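Local coordinates for protein AraC family transcriptional regulator (Vibrio cholerae, PDB 5SUX) that probably activates transcription of virulence genes, among them those of the toxin-coregulated pilus, through an AraC-type helix-turn-helix, and holds a naphthalene-based ligand in its cupin-like domain, at residues Y20-L25 and Q67-T72. Numbering follows the deposited sequence.
Sequences YIFNNL and QRFSLT. With 70H ((3E)-4-(8-methylnaphthalen-1-yl)but-3-enoic acid), chain B.
In the cupin-like domain of this regulator, F22 and F69 sit side by side on neighbouring antiparallel strands and line the pocket of the bound naphthyl-butenoic acid, an example of a strand pair that lends part of one face to a ligand. F22 CD2 lies 3.5 Å from F69 CZ, above one face of the F69 ring and offset toward its rim; the planes meet obliquely at 49°. With CG between the backbone N and the carbonyl carbon (chi1 70°), F69 swings its ring up to that of F22. Next along the pocket, F22 CZ reaches to 3.4 Å from C03 of the naphthalene, whose atom C05 stands over the centre of the Y20 ring, 3.8 Å above its plane. L71 CD2 meets the same bicycle at C16, while K31 NZ hydrogen-bonds the ligand's carboxylate.

Strand 19-26 is an outermost strand of a four-stranded sheet, and strand 66-73 is its neighbour. Paired backbone bonds join Y20 to L71 and F22 to F69, that from F22 N to F69 O being 2.9 Å long. A G1 beta bulge then interrupts the pairing: N24 and L25 both face Q67, and L25 N and O resume the bonding with Q67 O and N.

Across the sheet from the ligand, R68 runs extended from CG to NE beside the bulge. Water 1 lies at the guanidinium edge, accepting from R68 NE at 3.0 Å. N24 OD1 comes within 2.8 Å of R68 NH2, and N46 and the R209 carbonyl bind the guanidinium's terminal nitrogens.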
loop_
_atom_site.group_PDB
_atom_site.type_symbol
_atom_site.label_atom_id
_atom_site.label_comp_id
_atom_site.label_asym_id
_atom_site.label_seq_id
_atom_site.Cartn_x
_atom_site.Cartn_y
_atom_site.Cartn_z
ATOM N N TYR A 20 -9.029 -7.755 -10.371
ATOM C CA TYR A 20 -7.939 -6.794 -10.312
ATOM C C TYR A 20 -6.633 -7.553 -10.114
ATOM O O TYR A 20 -6.559 -8.463 -9.284
ATOM C CB TYR A 20 -8.140 -5.794 -9.173
ATOM C CG TYR A 20 -9.281 -4.822 -9.377
ATOM C CD1 TYR A 20 -10.416 -4.876 -8.579
ATOM C CD2 TYR A 20 -9.219 -3.843 -10.360
ATOM C CE1 TYR A 20 -11.456 -3.984 -8.755
ATOM C CE2 TYR A 20 -10.259 -2.948 -10.546
ATOM C CZ TYR A 20 -11.376 -3.026 -9.741
ATOM O OH TYR A 20 -12.415 -2.140 -9.917
ATOM N N ILE A 21 -5.611 -7.187 -10.886
ATOM C CA ILE A 21 -4.326 -7.882 -10.878
ATOM C C ILE A 21 -3.221 -6.847 -10.733
ATOM O O ILE A 21 -3.132 -5.913 -11.539
ATOM C CB ILE A 21 -4.107 -8.718 -12.149
ATOM C CG1 ILE A 21 -5.323 -9.599 -12.433
ATOM C CG2 ILE A 21 -2.859 -9.579 -12.007
ATOM C CD1 ILE A 21 -5.174 -10.471 -13.660
ATOM N N PHE A 22 -2.370 -7.024 -9.729
ATOM C CA PHE A 22 -1.294 -6.088 -9.443
ATOM C C PHE A 22 0.039 -6.817 -9.487
ATOM O O PHE A 22 0.177 -7.905 -8.920
ATOM C CB PHE A 22 -1.514 -5.415 -8.088
ATOM C CG PHE A 22 -2.849 -4.740 -7.971
ATOM C CD1 PHE A 22 -3.093 -3.547 -8.631
ATOM C CD2 PHE A 22 -3.869 -5.311 -7.227
ATOM C CE1 PHE A 22 -4.325 -2.927 -8.539
ATOM C CE2 PHE A 22 -5.104 -4.695 -7.132
ATOM C CZ PHE A 22 -5.332 -3.501 -7.790
ATOM N N ASN A 23 1.008 -6.219 -10.175
ATOM C CA ASN A 23 2.335 -6.796 -10.344
ATOM C C ASN A 23 3.365 -5.712 -10.074
ATOM O O ASN A 23 3.344 -4.661 -10.724
ATOM C CB ASN A 23 2.510 -7.367 -11.754
ATOM C CG ASN A 23 3.854 -8.040 -11.946
ATOM O OD1 ASN A 23 4.372 -8.690 -11.040
ATOM N ND2 ASN A 23 4.429 -7.877 -13.131
ATOM N N ASN A 24 4.262 -5.969 -9.121
ATOM C CA ASN A 24 5.282 -5.003 -8.711
ATOM C C ASN A 24 4.650 -3.689 -8.260
ATOM O O ASN A 24 5.146 -2.603 -8.566
ATOM C CB ASN A 24 6.306 -4.761 -9.824
ATOM C CG ASN A 24 7.234 -5.940 -10.026
ATOM O OD1 ASN A 24 7.308 -6.834 -9.185
ATOM N ND2 ASN A 24 7.947 -5.948 -11.145
ATOM N N LEU A 25 3.543 -3.790 -7.529
ATOM C CA LEU A 25 2.881 -2.615 -6.971
ATOM C C LEU A 25 3.633 -2.174 -5.724
ATOM O O LEU A 25 3.597 -2.856 -4.694
ATOM C CB LEU A 25 1.421 -2.913 -6.644
ATOM C CG LEU A 25 0.659 -1.719 -6.063
ATOM C CD1 LEU A 25 0.553 -0.594 -7.087
ATOM C CD2 LEU A 25 -0.717 -2.131 -5.569
ATOM N N GLN A 67 4.054 -5.632 -4.048
ATOM C CA GLN A 67 2.940 -6.568 -4.018
ATOM C C GLN A 67 2.721 -7.217 -5.377
ATOM O O GLN A 67 2.882 -6.577 -6.422
ATOM C CB GLN A 67 1.656 -5.866 -3.571
ATOM C CG GLN A 67 1.705 -5.336 -2.149
ATOM C CD GLN A 67 1.744 -6.441 -1.109
ATOM O OE1 GLN A 67 1.365 -7.582 -1.379
ATOM N NE2 GLN A 67 2.205 -6.106 0.091
ATOM N N ARG A 68 2.354 -8.499 -5.351
ATOM C CA ARG A 68 1.977 -9.253 -6.548
ATOM C C ARG A 68 0.784 -10.121 -6.162
ATOM O O ARG A 68 0.957 -11.200 -5.586
ATOM C CB ARG A 68 3.133 -10.100 -7.070
ATOM C CG ARG A 68 4.418 -9.329 -7.327
ATOM C CD ARG A 68 5.563 -10.258 -7.706
ATOM N NE ARG A 68 6.789 -9.518 -7.981
ATOM C CZ ARG A 68 7.677 -9.170 -7.055
ATOM N NH1 ARG A 68 7.479 -9.498 -5.785
ATOM N NH2 ARG A 68 8.765 -8.495 -7.400
ATOM N N PHE A 69 -0.424 -9.653 -6.470
ATOM C CA PHE A 69 -1.611 -10.400 -6.083
ATOM C C PHE A 69 -2.768 -10.040 -7.002
ATOM O O PHE A 69 -2.743 -9.021 -7.697
ATOM C CB PHE A 69 -1.985 -10.141 -4.615
ATOM C CG PHE A 69 -2.509 -8.755 -4.347
ATOM C CD1 PHE A 69 -1.643 -7.715 -4.056
ATOM C CD2 PHE A 69 -3.871 -8.497 -4.366
ATOM C CE1 PHE A 69 -2.123 -6.440 -3.803
ATOM C CE2 PHE A 69 -4.359 -7.229 -4.111
ATOM C CZ PHE A 69 -3.484 -6.198 -3.829
ATOM N N SER A 70 -3.786 -10.899 -6.989
ATOM C CA SER A 70 -5.020 -10.676 -7.727
ATOM C C SER A 70 -6.208 -10.832 -6.788
ATOM O O SER A 70 -6.145 -11.562 -5.795
ATOM C CB SER A 70 -5.160 -11.643 -8.914
ATOM O OG SER A 70 -5.356 -12.974 -8.472
ATOM N N LEU A 71 -7.294 -10.132 -7.111
ATOM C CA LEU A 71 -8.530 -10.181 -6.337
ATOM C C LEU A 71 -9.684 -10.387 -7.304
ATOM O O LEU A 71 -9.871 -9.585 -8.225
ATOM C CB LEU A 71 -8.723 -8.899 -5.522
ATOM C CG LEU A 71 -9.912 -8.848 -4.560
ATOM C CD1 LEU A 71 -9.775 -9.903 -3.473
ATOM C CD2 LEU A 71 -10.042 -7.462 -3.949
ATOM N N THR A 72 -10.452 -11.455 -7.099
ATOM C CA THR A 72 -11.508 -11.856 -8.021
ATOM C C THR A 72 -12.830 -11.970 -7.278
ATOM O O THR A 72 -12.897 -12.590 -6.212
ATOM C CB THR A 72 -11.175 -13.191 -8.695
ATOM O OG1 THR A 72 -9.934 -13.077 -9.402
ATOM C CG2 THR A 72 -12.274 -13.588 -9.672
HETATM C C10 70H B . -4.780 1.312 -6.058
HETATM C C11 70H B . -3.517 2.093 -5.757
HETATM C C12 70H B . -3.582 2.732 -4.387
HETATM C C15 70H B . -8.418 -3.624 -4.973
HETATM C C01 70H B . -4.773 -2.064 -3.315
HETATM C C02 70H B . -6.057 -2.519 -3.990
HETATM C C03 70H B . -6.684 -1.900 -5.147
HETATM C C04 70H B . -7.848 -2.479 -5.601
HETATM C C05 70H B . -8.557 -1.965 -6.727
HETATM C C06 70H B . -8.087 -0.859 -7.407
HETATM C C07 70H B . -6.913 -0.256 -6.971
HETATM C C08 70H B . -6.202 -0.733 -5.873
HETATM C C09 70H B . -4.945 0.066 -5.568
HETATM O O13 70H B . -2.525 3.127 -3.834
HETATM O O14 70H B . -4.688 2.876 -3.800
HETATM C C16 70H B . -7.809 -4.199 -3.873
HETATM C C17 70H B . -6.633 -3.638 -3.394
HETATM O O HOH W 1 6.740 -9.490 -11.023
#